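Local coordinates for protein organophosphorus hydrolase (PDB 4LE6) that probably hydrolyses aryl dialkyl phosphate triesters at a two-zinc centre carried by a metallo-beta-lactamase fold, at residues Gln240-Trp245 / Trp289-His294; Leu61-Asp66 / Val262-Val267. All blocks are in the same frame, centred on the assembly; numbering follows the deposited sequence.

Interaction 1: Gln240-Trp245 / Trp289-His294; sequences QSLLVW and WVAGAH. With ZN (zinc ion), chain K.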
loop_
_atom_site.group_PDB
_atom_site.type_symbol
_atom_site.label_atom_id
_atom_site.label_comp_id
_atom_site.label_asym_id
_atom_site.label_seq_id
_atom_site.Cartn_x
_atom_site.Cartn_y
_atom_site.Cartn_z
ATOM N N GLN A 240 -4.698 16.288 -14.649
ATOM C CA GLN A 240 -4.439 14.923 -14.202
ATOM C C GLN A 240 -5.426 13.965 -14.837
ATOM O O GLN A 240 -6.577 14.324 -15.083
ATOM C CB GLN A 240 -4.555 14.833 -12.675
ATOM C CG GLN A 240 -3.679 15.845 -11.931
ATOM C CD GLN A 240 -2.210 15.668 -12.236
ATOM O OE1 GLN A 240 -1.660 14.580 -12.069
ATOM N NE2 GLN A 240 -1.567 16.729 -12.696
ATOM N N SER A 241 -4.988 12.732 -15.062
ATOM C CA SER A 241 -5.831 11.707 -15.661
ATOM C C SER A 241 -5.718 10.422 -14.888
ATOM O O SER A 241 -4.630 10.045 -14.447
ATOM C CB SER A 241 -5.412 11.444 -17.108
ATOM O OG SER A 241 -5.550 12.611 -17.876
ATOM N N LEU A 242 -6.852 9.752 -14.743
ATOM C CA LEU A 242 -6.928 8.458 -14.106
ATOM C C LEU A 242 -7.724 7.526 -14.990
ATOM O O LEU A 242 -8.829 7.854 -15.429
ATOM C CB LEU A 242 -7.600 8.553 -12.732
ATOM C CG LEU A 242 -7.921 7.216 -12.046
ATOM C CD1 LEU A 242 -6.675 6.386 -11.797
ATOM C CD2 LEU A 242 -8.612 7.480 -10.728
ATOM N N LEU A 243 -7.157 6.358 -15.255
ATOM C CA LEU A 243 -7.846 5.360 -16.052
ATOM C C LEU A 243 -8.256 4.223 -15.131
ATOM O O LEU A 243 -7.408 3.526 -14.577
ATOM C CB LEU A 243 -6.942 4.838 -17.164
ATOM C CG LEU A 243 -7.622 3.857 -18.115
ATOM C CD1 LEU A 243 -8.565 4.587 -19.069
ATOM C CD2 LEU A 243 -6.565 3.073 -18.881
ATOM N N VAL A 244 -9.562 4.066 -14.951
ATOM C CA VAL A 244 -10.095 2.968 -14.166
ATOM C C VAL A 244 -10.274 1.852 -15.162
ATOM O O VAL A 244 -11.224 1.872 -15.960
ATOM C CB VAL A 244 -11.422 3.312 -13.505
ATOM C CG1 VAL A 244 -11.877 2.150 -12.610
ATOM C CG2 VAL A 244 -11.266 4.601 -12.720
ATOM N N TRP A 245 -9.354 0.887 -15.133
ATOM C CA TRP A 245 -9.120 0.116 -16.359
ATOM C C TRP A 245 -9.804 -1.235 -16.406
ATOM O O TRP A 245 -9.848 -1.865 -17.452
ATOM C CB TRP A 245 -7.622 0.036 -16.735
ATOM C CG TRP A 245 -6.735 -0.921 -15.988
ATOM C CD1 TRP A 245 -7.091 -1.837 -15.039
ATOM C CD2 TRP A 245 -5.312 -1.036 -16.143
ATOM N NE1 TRP A 245 -5.972 -2.524 -14.606
ATOM C CE2 TRP A 245 -4.876 -2.047 -15.269
ATOM C CE3 TRP A 245 -4.370 -0.383 -16.949
ATOM C CZ2 TRP A 245 -3.535 -2.421 -15.172
ATOM C CZ3 TRP A 245 -3.041 -0.761 -16.856
ATOM C CH2 TRP A 245 -2.637 -1.769 -15.971
ATOM N N TRP A 289 -2.523 8.086 -14.071
ATOM C CA TRP A 289 -2.812 7.243 -12.928
ATOM C C TRP A 289 -3.678 6.084 -13.424
ATOM O O TRP A 289 -4.506 6.249 -14.323
ATOM C CB TRP A 289 -3.586 8.009 -11.857
ATOM C CG TRP A 289 -2.814 9.033 -11.096
ATOM C CD1 TRP A 289 -2.773 10.374 -11.335
ATOM C CD2 TRP A 289 -1.996 8.807 -9.937
ATOM N NE1 TRP A 289 -1.980 10.997 -10.400
ATOM C CE2 TRP A 289 -1.485 10.058 -9.537
ATOM C CE3 TRP A 289 -1.649 7.670 -9.204
ATOM C CZ2 TRP A 289 -0.641 10.205 -8.431
ATOM C CZ3 TRP A 289 -0.810 7.812 -8.115
ATOM C CH2 TRP A 289 -0.315 9.070 -7.736
ATOM N N VAL A 290 -3.518 4.929 -12.802
ATOM C CA VAL A 290 -4.300 3.754 -13.135
ATOM C C VAL A 290 -5.019 3.273 -11.876
ATOM O O VAL A 290 -4.457 3.328 -10.779
ATOM C CB VAL A 290 -3.383 2.668 -13.703
ATOM C CG1 VAL A 290 -4.073 1.324 -13.733
ATOM C CG2 VAL A 290 -2.910 3.072 -15.112
ATOM N N ALA A 291 -6.266 2.841 -12.045
ATOM C CA ALA A 291 -7.042 2.196 -10.982
ATOM C C ALA A 291 -7.475 0.818 -11.492
ATOM O O ALA A 291 -8.291 0.733 -12.426
ATOM C CB ALA A 291 -8.255 3.046 -10.629
ATOM N N GLY A 292 -6.919 -0.246 -10.905
ATOM C CA GLY A 292 -7.044 -1.585 -11.460
ATOM C C GLY A 292 -7.773 -2.552 -10.557
ATOM O O GLY A 292 -7.353 -2.836 -9.423
ATOM N N ALA A 293 -8.838 -3.125 -11.094
ATOM C CA ALA A 293 -9.747 -3.956 -10.323
ATOM C C ALA A 293 -9.062 -5.105 -9.606
ATOM O O ALA A 293 -9.532 -5.559 -8.551
ATOM C CB ALA A 293 -10.838 -4.493 -11.223
ATOM N N HIS A 294 -7.961 -5.601 -10.165
ATOM C CA HIS A 294 -7.281 -6.759 -9.566
ATOM C C HIS A 294 -5.826 -6.499 -9.211
ATOM O O HIS A 294 -5.039 -7.434 -8.995
ATOM C CB HIS A 294 -7.416 -7.979 -10.479
ATOM C CG HIS A 294 -8.842 -8.371 -10.708
ATOM N ND1 HIS A 294 -9.698 -8.674 -9.671
ATOM C CD2 HIS A 294 -9.577 -8.459 -11.842
ATOM C CE1 HIS A 294 -10.895 -8.941 -10.154
ATOM N NE2 HIS A 294 -10.853 -8.809 -11.469
HETATM ZN ZN ZN K . -12.553 -9.165 -12.567
HETATM O O HOH W 1 -6.950 -5.074 -13.126
HETATM O O HOH W 2 -13.404 -10.549 -13.400
#

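Interaction 2: Leu61-Asp66 / Val262-Val267; sequences LLKGID and VFEFDV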
loop_
_atom_site.group_PDB
_atom_site.type_symbol
_atom_site.label_atom_id
_atom_site.label_comp_id
_atom_site.label_asym_id
_atom_site.label_seq_id
_atom_site.Cartn_x
_atom_site.Cartn_y
_atom_site.Cartn_z
ATOM N N LEU A 61 -4.273 -20.908 -14.144
ATOM C CA LEU A 61 -5.159 -20.149 -15.029
ATOM C C LEU A 61 -4.407 -19.115 -15.866
ATOM O O LEU A 61 -4.977 -18.531 -16.791
ATOM C CB LEU A 61 -6.262 -19.451 -14.227
ATOM C CG LEU A 61 -7.233 -20.422 -13.542
ATOM C CD1 LEU A 61 -8.182 -19.681 -12.618
ATOM C CD2 LEU A 61 -8.011 -21.255 -14.573
ATOM N N LEU A 62 -3.138 -18.866 -15.544
ATOM C CA LEU A 62 -2.335 -17.953 -16.358
ATOM C C LEU A 62 -1.646 -18.806 -17.393
ATOM O O LEU A 62 -1.105 -19.841 -17.050
ATOM C CB LEU A 62 -1.302 -17.205 -15.522
ATOM C CG LEU A 62 -1.856 -16.275 -14.451
ATOM C CD1 LEU A 62 -0.728 -15.870 -13.525
ATOM C CD2 LEU A 62 -2.513 -15.059 -15.084
ATOM N N LYS A 63 -1.668 -18.383 -18.652
ATOM C CA LYS A 63 -1.113 -19.191 -19.735
ATOM C C LYS A 63 -0.177 -18.397 -20.648
ATOM O O LYS A 63 -0.213 -17.162 -20.674
ATOM C CB LYS A 63 -2.253 -19.798 -20.558
ATOM C CG LYS A 63 -2.927 -20.991 -19.885
ATOM C CD LYS A 63 -2.024 -22.230 -19.896
ATOM C CE LYS A 63 -2.618 -23.392 -19.091
ATOM N NZ LYS A 63 -2.156 -23.418 -17.658
ATOM N N GLY A 64 0.658 -19.114 -21.391
ATOM C CA GLY A 64 1.622 -18.492 -22.281
ATOM C C GLY A 64 2.999 -18.395 -21.648
ATOM O O GLY A 64 3.899 -17.753 -22.190
ATOM N N ILE A 65 3.169 -19.056 -20.506
ATOM C CA ILE A 65 4.436 -19.027 -19.778
ATOM C C ILE A 65 4.739 -20.385 -19.144
ATOM O O ILE A 65 3.833 -21.043 -18.625
ATOM C CB ILE A 65 4.398 -17.934 -18.678
ATOM C CG1 ILE A 65 5.743 -17.834 -17.967
ATOM C CG2 ILE A 65 3.270 -18.205 -17.667
ATOM C CD1 ILE A 65 5.895 -16.566 -17.156
ATOM N N ASP A 66 6.009 -20.801 -19.185
ATOM C CA ASP A 66 6.441 -22.009 -18.486
ATOM C C ASP A 66 6.175 -21.882 -16.985
ATOM O O ASP A 66 6.272 -20.799 -16.419
ATOM C CB ASP A 66 7.943 -22.251 -18.683
ATOM C CG ASP A 66 8.313 -22.510 -20.120
ATOM O OD1 ASP A 66 7.550 -22.103 -21.022
ATOM O OD2 ASP A 66 9.384 -23.114 -20.350
ATOM N N VAL A 262 -1.594 -14.713 -20.657
ATOM C CA VAL A 262 -3.051 -14.528 -20.727
ATOM C C VAL A 262 -3.793 -15.280 -19.620
ATOM O O VAL A 262 -3.231 -16.159 -18.969
ATOM C CB VAL A 262 -3.602 -14.954 -22.084
ATOM C CG1 VAL A 262 -2.857 -14.206 -23.187
ATOM C CG2 VAL A 262 -3.463 -16.464 -22.285
ATOM N N PHE A 263 -5.056 -14.914 -19.420
ATOM C CA PHE A 263 -5.893 -15.512 -18.393
ATOM C C PHE A 263 -6.905 -16.468 -19.037
ATOM O O PHE A 263 -7.543 -16.123 -20.034
ATOM C CB PHE A 263 -6.593 -14.386 -17.638
ATOM C CG PHE A 263 -7.437 -14.838 -16.483
ATOM C CD1 PHE A 263 -6.928 -15.660 -15.494
ATOM C CD2 PHE A 263 -8.737 -14.388 -16.362
ATOM C CE1 PHE A 263 -7.726 -16.055 -14.426
ATOM C CE2 PHE A 263 -9.526 -14.765 -15.293
ATOM C CZ PHE A 263 -9.029 -15.596 -14.333
ATOM N N GLU A 264 -7.065 -17.660 -18.466
ATOM C CA GLU A 264 -7.934 -18.674 -19.068
ATOM C C GLU A 264 -9.361 -18.171 -19.294
ATOM O O GLU A 264 -10.040 -18.624 -20.199
ATOM C CB GLU A 264 -7.996 -19.932 -18.203
ATOM C CG GLU A 264 -8.320 -21.191 -19.014
ATOM C CD GLU A 264 -7.094 -21.791 -19.675
ATOM O OE1 GLU A 264 -6.072 -21.085 -19.785
ATOM O OE2 GLU A 264 -7.142 -22.974 -20.077
ATOM N N PHE A 265 -9.804 -17.235 -18.469
ATOM C CA PHE A 265 -11.179 -16.740 -18.555
ATOM C C PHE A 265 -11.311 -15.367 -19.235
ATOM O O PHE A 265 -12.372 -14.730 -19.169
ATOM C CB PHE A 265 -11.813 -16.747 -17.167
ATOM C CG PHE A 265 -12.008 -18.135 -16.613
ATOM C CD1 PHE A 265 -12.657 -19.111 -17.355
ATOM C CD2 PHE A 265 -11.519 -18.473 -15.367
ATOM C CE1 PHE A 265 -12.827 -20.394 -16.855
ATOM C CE2 PHE A 265 -11.691 -19.749 -14.863
ATOM C CZ PHE A 265 -12.343 -20.711 -15.611
ATOM N N ASP A 266 -10.246 -14.927 -19.905
ATOM C CA ASP A 266 -10.411 -13.955 -20.974
ATOM C C ASP A 266 -11.292 -14.620 -22.037
ATOM O O ASP A 266 -11.010 -15.738 -22.459
ATOM C CB ASP A 266 -9.064 -13.581 -21.600
ATOM C CG ASP A 266 -8.186 -12.772 -20.673
ATOM O OD1 ASP A 266 -8.711 -12.008 -19.842
ATOM O OD2 ASP A 266 -6.948 -12.896 -20.787
ATOM N N VAL A 267 -12.354 -13.954 -22.478
ATOM C CA VAL A 267 -13.194 -14.530 -23.533
ATOM C C VAL A 267 -12.407 -14.695 -24.832
ATOM O O VAL A 267 -12.547 -15.696 -25.521
ATOM C CB VAL A 267 -14.441 -13.678 -23.808
ATOM C CG1 VAL A 267 -15.208 -14.218 -25.032
ATOM C CG2 VAL A 267 -15.327 -13.647 -22.571
#

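Interaction 1: Gln240-Trp245 / Trp289-His294
Leu243 sends its N-H to Trp289 O (2.8 Å) and receives the N-H of Ala291 on its own carbonyl, so both polar backbone atoms of one residue are spent on the neighbouring strand. Trp289 N to Ser241 O and Trp245 N to Ala291 O extend the pattern on either side, four bonds in all between two parallel strands whose axes run at 22° to each other. Beyond the last of them a water accepts from both Trp245 NE1 (3.1 Å) and His294 N. His294 itself leaves the strand end and binds a zinc ion through NE2 at 2.1 Å; Asp143, His144 and Asp247 complete the protein ligands, while His294 ND1 hydrogen-bonds to Ala88 O. Placing a metal ligand just past the end of a strand is characteristic of the metallo-beta-lactamase fold.

On one face of the sheet Val290 lays CG1 over the six-membered ring of Trp245, 3.6 Å from its centroid, a CH-pi contact. Chi1 of 78° sets Trp245 CG between its backbone N and carbonyl carbon; from there the ring plane extends under Val290. Its NE1 passes 3.5 Å from Gly292 CA, a close approach that glycine, having no side chain, accommodates. On the other face Leu242 CD1 reaches Trp289 CB at 3.5 Å and also touches Ala291 CB, whose small methyl suits the place between Leu242 and Val244. The Trp289 ring turns an edge to Ser241 O.

Strand 231-237 pairs with 240-246 and strand 300-305 with 289-292, which makes these two inner strands. Helix 269-286 packs on Leu243, Trp245 and Val290, whereas strand 37-42 of the other sheet meets Leu242 and Trp289.

Interaction 2: Leu61-Asp66 / Val262-Val267
Leu61 lies alongside Phe263, its CB 3.7 Å from Phe263 CE1, and its two methyls reach on to the next aromatic, with CD2 4.0 Å from Phe265 CE2. A branched leucine fits here because one side chain can touch both rings. CG anti to the backbone N (chi1 -177°) starts the Phe263 ring out alongside Leu61. Phe265 N lies above one face of that ring, toward the rim. Leu62 CD2 approaches Phe263 CD1 more loosely, at 4.5 Å; Leu62 also packs on Leu70 of helix 67-76, and Phe263 on Leu250, as suits two buried apolar residues.

The backbones form a two-strand antiparallel sheet beside the metal site of the metallo-beta-lactamase fold, separate from its two large sheets, with Leu62 and Phe263 as the non-hydrogen-bonded pair and Lys63 and Val262 as the hydrogen-bonded one. Lys63 N donates to Val262 O (2.7 Å) and Val262 N returns a bond to Lys63 O. From Phe263 to Asp266 the chain makes a type I beta turn, closed by Asp266 N to Phe263 O, yet Glu264 N still reaches Leu61 O. Asp266 OD2 accepts from Phe263 N (3.1 Å), which comes from above the carboxylate plane, while OD1 takes the bond of His226 ND1. Since His226 is a zinc ligand, Asp266 is a second-shell residue that fixes its ring and would probably make its metal-bound nitrogen a stronger donor. Phe265 stands near His141, another ligand of that metal.

On the face opposite Leu62, Val262 CG2 rests against Lys63 CB. Farther out Glu264 crosses Lys63 obliquely, bringing OE1 to 3.1 Å from Lys63 CG. Lys63 NZ hydrogen-bonds to Ser60 O and lies 5.0 Å from Glu264 OE1, where the opposite charges may attract without direct contact.

How the interactions relate
Along the chain the segments alternate: 61-66, 240-245, 262-267, then 289-294, so each interaction closes a span that the other one interrupts. Their centres lie 22 Å apart and their nearest atoms about 7 Å, without touching. Interaction 1 belongs to the interior of the six-strand sheet in the C-terminal half, whereas interaction 2 is a separate two-strand sheet about 19 Å from the chain centre. Helix 269-286 joins them, packing on residues of both. Each also reaches the dinuclear zinc centre, but by a different metal: interaction 1 supplies a ligand directly, and interaction 2 hydrogen-bonds, through Asp266, to one of the histidines of the other zinc.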